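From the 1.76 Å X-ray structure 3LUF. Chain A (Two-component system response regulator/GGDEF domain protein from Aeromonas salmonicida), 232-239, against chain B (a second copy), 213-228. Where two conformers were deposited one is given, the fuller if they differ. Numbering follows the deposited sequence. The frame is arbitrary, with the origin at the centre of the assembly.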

# COMPACT_ATOMS: atom_id res chain seq x y z
N PRO A 232 -8.54 8.84 7.93
CA PRO A 232 -8.96 7.46 8.19
C PRO A 232 -9.04 6.57 6.95
O PRO A 232 -8.70 5.38 7.04
CB PRO A 232 -10.36 7.61 8.82
CG PRO A 232 -10.76 9.07 8.61
CD PRO A 232 -9.47 9.83 8.52
N GLU A 233 -9.50 7.11 5.82
CA GLU A 233 -9.63 6.35 4.57
C GLU A 233 -8.26 5.82 4.11
O GLU A 233 -8.15 4.71 3.56
CB GLU A 233 -10.25 7.21 3.46
CG GLU A 233 -11.75 7.62 3.70
CD GLU A 233 -11.95 8.80 4.65
OE1 GLU A 233 -10.95 9.35 5.20
OE2 GLU A 233 -13.13 9.19 4.86
N GLU A 234 -7.24 6.63 4.35
CA GLU A 234 -5.86 6.32 3.95
C GLU A 234 -5.32 5.24 4.89
O GLU A 234 -4.76 4.23 4.45
CB GLU A 234 -5.02 7.59 4.08
CG GLU A 234 -5.37 8.71 3.04
CD GLU A 234 -4.49 9.94 3.19
OE1 GLU A 234 -3.86 10.12 4.25
OE2 GLU A 234 -4.43 10.75 2.24
N LEU A 235 -5.52 5.45 6.19
CA LEU A 235 -5.16 4.43 7.18
C LEU A 235 -5.83 3.07 6.88
O LEU A 235 -5.17 2.04 6.91
CB LEU A 235 -5.46 4.90 8.60
CG LEU A 235 -5.12 3.89 9.73
CD1 LEU A 235 -3.61 3.66 9.90
CD2 LEU A 235 -5.76 4.31 11.05
N GLN A 236 -7.13 3.08 6.61
CA GLN A 236 -7.85 1.86 6.23
C GLN A 236 -7.33 1.15 4.98
O GLN A 236 -7.24 -0.09 4.94
CB GLN A 236 -9.33 2.20 6.06
CG GLN A 236 -10.23 1.00 5.83
CD GLN A 236 -11.67 1.31 6.19
OE1 GLN A 236 -12.15 0.92 7.24
NE2 GLN A 236 -12.36 2.04 5.32
N CYS A 237 -7.00 1.93 3.96
CA CYS A 237 -6.45 1.38 2.73
C CYS A 237 -5.14 0.65 3.04
O CYS A 237 -4.95 -0.52 2.68
CB CYS A 237 -6.18 2.51 1.74
SG CYS A 237 -5.42 2.01 0.26
N ARG A 238 -4.27 1.35 3.76
CA ARG A 238 -2.93 0.86 4.01
C ARG A 238 -2.93 -0.33 4.98
O ARG A 238 -2.23 -1.33 4.77
CB ARG A 238 -2.06 2.02 4.53
CG ARG A 238 -0.57 1.88 4.35
CD ARG A 238 -0.10 1.57 2.93
NE ARG A 238 -0.66 2.38 1.84
CZ ARG A 238 -0.34 3.64 1.57
NH1 ARG A 238 0.56 4.31 2.30
NH2 ARG A 238 -0.91 4.24 0.53
N VAL A 239 -3.74 -0.25 6.03
CA VAL A 239 -3.82 -1.36 6.97
C VAL A 239 -4.46 -2.57 6.31
O VAL A 239 -3.94 -3.69 6.43
CB VAL A 239 -4.57 -0.95 8.23
CG1 VAL A 239 -4.97 -2.16 9.08
CG2 VAL A 239 -3.68 -0.00 9.05
N LEU B 213 -8.96 14.36 -1.22
CA LEU B 213 -8.92 13.74 -2.54
C LEU B 213 -8.60 12.24 -2.49
O LEU B 213 -9.20 11.45 -3.24
CB LEU B 213 -8.04 14.54 -3.50
CG LEU B 213 -8.52 15.95 -3.89
CD1 LEU B 213 -7.44 16.76 -4.60
CD2 LEU B 213 -9.83 15.96 -4.72
N SER B 214 -7.67 11.84 -1.63
CA SER B 214 -7.35 10.41 -1.49
C SER B 214 -8.60 9.60 -1.15
O SER B 214 -8.85 8.56 -1.75
CB SER B 214 -6.27 10.16 -0.44
OG SER B 214 -5.00 10.50 -0.94
N ALA B 215 -9.38 10.08 -0.18
CA ALA B 215 -10.62 9.38 0.18
C ALA B 215 -11.59 9.30 -1.00
O ALA B 215 -12.24 8.29 -1.20
CB ALA B 215 -11.29 10.07 1.39
N ARG B 216 -11.69 10.38 -1.76
CA ARG B 216 -12.60 10.41 -2.89
C ARG B 216 -12.16 9.38 -3.95
O ARG B 216 -12.97 8.64 -4.47
CB ARG B 216 -12.64 11.81 -3.51
CG ARG B 216 -13.52 12.82 -2.75
CD ARG B 216 -13.60 14.18 -3.50
NE ARG B 216 -14.18 14.06 -4.84
CZ ARG B 216 -14.05 14.98 -5.81
NH1 ARG B 216 -13.35 16.09 -5.59
NH2 ARG B 216 -14.60 14.79 -7.00
N TYR B 217 -10.86 9.34 -4.21
CA TYR B 217 -10.31 8.32 -5.10
C TYR B 217 -10.66 6.92 -4.63
O TYR B 217 -11.12 6.09 -5.42
CB TYR B 217 -8.79 8.45 -5.17
CG TYR B 217 -8.20 9.33 -6.25
CD1 TYR B 217 -8.52 9.16 -7.60
CD2 TYR B 217 -7.25 10.31 -5.91
CE1 TYR B 217 -7.92 9.97 -8.56
CE2 TYR B 217 -6.63 11.09 -6.88
CZ TYR B 217 -6.96 10.92 -8.18
OH TYR B 217 -6.32 11.71 -9.12
N LEU B 218 -10.40 6.64 -3.35
CA LEU B 218 -10.66 5.32 -2.78
C LEU B 218 -12.14 4.90 -2.86
O LEU B 218 -12.46 3.75 -3.26
CB LEU B 218 -10.09 5.25 -1.34
CG LEU B 218 -8.56 5.26 -1.27
CD1 LEU B 218 -8.10 5.46 0.21
CD2 LEU B 218 -8.01 3.95 -1.84
N LYS B 219 -13.03 5.83 -2.50
CA LYS B 219 -14.47 5.58 -2.55
C LYS B 219 -14.96 5.35 -3.97
O LYS B 219 -15.97 4.65 -4.18
CB LYS B 219 -15.26 6.73 -1.90
CG LYS B 219 -14.99 6.92 -0.41
CD LYS B 219 -15.60 5.83 0.44
CE LYS B 219 -15.30 6.12 1.90
NZ LYS B 219 -15.15 4.86 2.64
N GLN B 220 -14.26 5.94 -4.93
CA GLN B 220 -14.58 5.74 -6.34
C GLN B 220 -13.95 4.50 -6.96
O GLN B 220 -14.14 4.26 -8.15
CB GLN B 220 -14.21 6.95 -7.18
CG GLN B 220 -15.10 8.14 -6.91
CD GLN B 220 -16.56 7.91 -7.25
OE1 GLN B 220 -16.90 7.15 -8.18
NE2 GLN B 220 -17.43 8.54 -6.49
N GLY B 221 -13.20 3.72 -6.19
CA GLY B 221 -12.67 2.46 -6.71
C GLY B 221 -11.18 2.42 -7.02
O GLY B 221 -10.67 1.38 -7.50
N ALA B 222 -10.46 3.50 -6.75
CA ALA B 222 -9.00 3.40 -6.87
C ALA B 222 -8.48 2.33 -5.89
O ALA B 222 -9.03 2.15 -4.79
CB ALA B 222 -8.33 4.74 -6.59
N ASN B 223 -7.48 1.57 -6.31
CA ASN B 223 -6.86 0.56 -5.41
C ASN B 223 -6.08 1.20 -4.28
O ASN B 223 -5.96 0.62 -3.20
CB ASN B 223 -5.88 -0.34 -6.19
CG ASN B 223 -6.53 -1.07 -7.36
OD1 ASN B 223 -7.09 -0.47 -8.29
ND2 ASN B 223 -6.43 -2.40 -7.32
N ASP B 224 -5.52 2.37 -4.54
CA ASP B 224 -4.53 2.96 -3.64
C ASP B 224 -4.42 4.45 -3.89
O ASP B 224 -5.00 4.99 -4.86
CB ASP B 224 -3.16 2.29 -3.92
CG ASP B 224 -2.26 2.23 -2.69
OD1 ASP B 224 -2.52 2.94 -1.67
OD2 ASP B 224 -1.25 1.50 -2.76
N PHE B 225 -3.66 5.11 -3.03
CA PHE B 225 -3.43 6.56 -3.15
C PHE B 225 -1.96 6.85 -2.96
O PHE B 225 -1.24 6.07 -2.33
CB PHE B 225 -4.23 7.31 -2.08
CG PHE B 225 -3.70 7.11 -0.68
CD1 PHE B 225 -2.86 8.05 -0.11
CD2 PHE B 225 -4.02 5.96 0.04
CE1 PHE B 225 -2.35 7.86 1.17
CE2 PHE B 225 -3.49 5.75 1.33
CZ PHE B 225 -2.66 6.73 1.88
N LEU B 226 -1.53 8.00 -3.47
CA LEU B 226 -0.16 8.44 -3.26
C LEU B 226 -0.22 9.96 -3.26
O LEU B 226 -0.68 10.58 -4.23
CB LEU B 226 0.73 7.90 -4.38
CG LEU B 226 2.18 8.37 -4.43
CD1 LEU B 226 2.85 7.97 -3.15
CD2 LEU B 226 2.85 7.73 -5.66
N ASN B 227 0.17 10.56 -2.14
CA ASN B 227 0.06 12.00 -2.02
C ASN B 227 1.34 12.71 -2.49
O ASN B 227 2.44 12.24 -2.24
CB ASN B 227 -0.34 12.41 -0.59
CG ASN B 227 -1.74 11.90 -0.21
OD1 ASN B 227 -2.67 11.86 -1.06
ND2 ASN B 227 -1.90 11.52 1.05
N GLN B 228 1.17 13.80 -3.24
CA GLN B 228 2.31 14.61 -3.71
C GLN B 228 2.60 15.71 -2.69
O GLN B 228 1.67 16.21 -2.06
CB GLN B 228 1.96 15.29 -5.04
CG GLN B 228 2.10 14.45 -6.29
CD GLN B 228 1.72 15.23 -7.55
OE1 GLN B 228 1.07 16.29 -7.46
NE2 GLN B 228 2.11 14.71 -8.73
O HOH W 1 0.65 6.50 -0.24

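The ring of B:Phe225 is held between two charged side chains of the other copy. A:Arg238 NH2 lies over one face, 3.1 Å from B:Phe225 CE2. A:Glu234 CG lies over the opposite face, 3.7 Å from the ring centroid and 19° off the ring normal. The arginine brings a cationic nitrogen to the electron-rich ring. The glutamate brings its aliphatic part, in a CH-pi contact, and its carboxylate reaches past the ring to polar partners. The edge of the ring is occupied too. A:Cys237 SG sits near the ring plane, 4.2 Å from B:Phe225 CD2, in a sulfur-aromatic contact.

A:232-239 is a helix throughout. It crosses the helix B:213-219 at 52°, with the axes 8.9 Å apart at closest approach. Its axis comes within 9.0 Å of the strand that begins at B:Asp224, and the two run at 123°. Between helix and strand, chain B turns at B:Gly221. This residue has positive phi and closes a Schellman motif, with B:Ala222 N bonded to B:Tyr217 O and B:Gly221 N to B:Leu218 O. A side chain at B:Gly221 would jam against the carbonyl oxygen of the residue before.

The helices come closest at A:Glu233 and B:Ala215, whose CA atoms are 5.4 Å apart. B:Ala215 has only a CB here, and A:Glu233 CG rests against B:Ala215 CB at 3.4 Å. The glutamate's carboxylate is bonded elsewhere in the structure. B:Leu218 points toward the A helix and packs against its backbone as well as its side chains. Its CD1 is 3.4 Å from A:Glu233 O and 3.8 Å from A:Cys237 CB. The latter is an apolar contact.

One salt bridge crosses the contact. A:Arg238 NH2 donates to B:Asp224 OD1 at 3.0 Å, with an angle of 161° at the hydrogen. The aspartate oxygen lies at the edge of the guanidinium, near its plane, where the N-H bonds point. The same oxygen also accepts from the backbone: B:Phe225 N donates to B:Asp224 OD1 at 2.8 Å. One carboxylate oxygen thus ties the arginine to the start of the strand. Water 1 adds a second link. It accepts from A:Arg238 NH2 at 2.9 Å and donates to B:Phe225 O at 2.9 Å.

A:Glu234 forms the other polar site. Its CB points sideways, but the extended side chain carries its end to chain B. B:Asn227 ND2 donates to A:Glu234 OE2 at 2.9 Å, nearly straight at 169°. B:Ser214 OG is 3.2 Å from the same A:Glu234 OE2, at best a weak hydrogen bond. The serine proton is not settled, because B:Asn227 OD1 is also within reach, 2.7 Å from B:Ser214 OG.

Together the two stretches bury 519 Å², both sides summed. A:Leu235 and B:Leu226 point away and take no part.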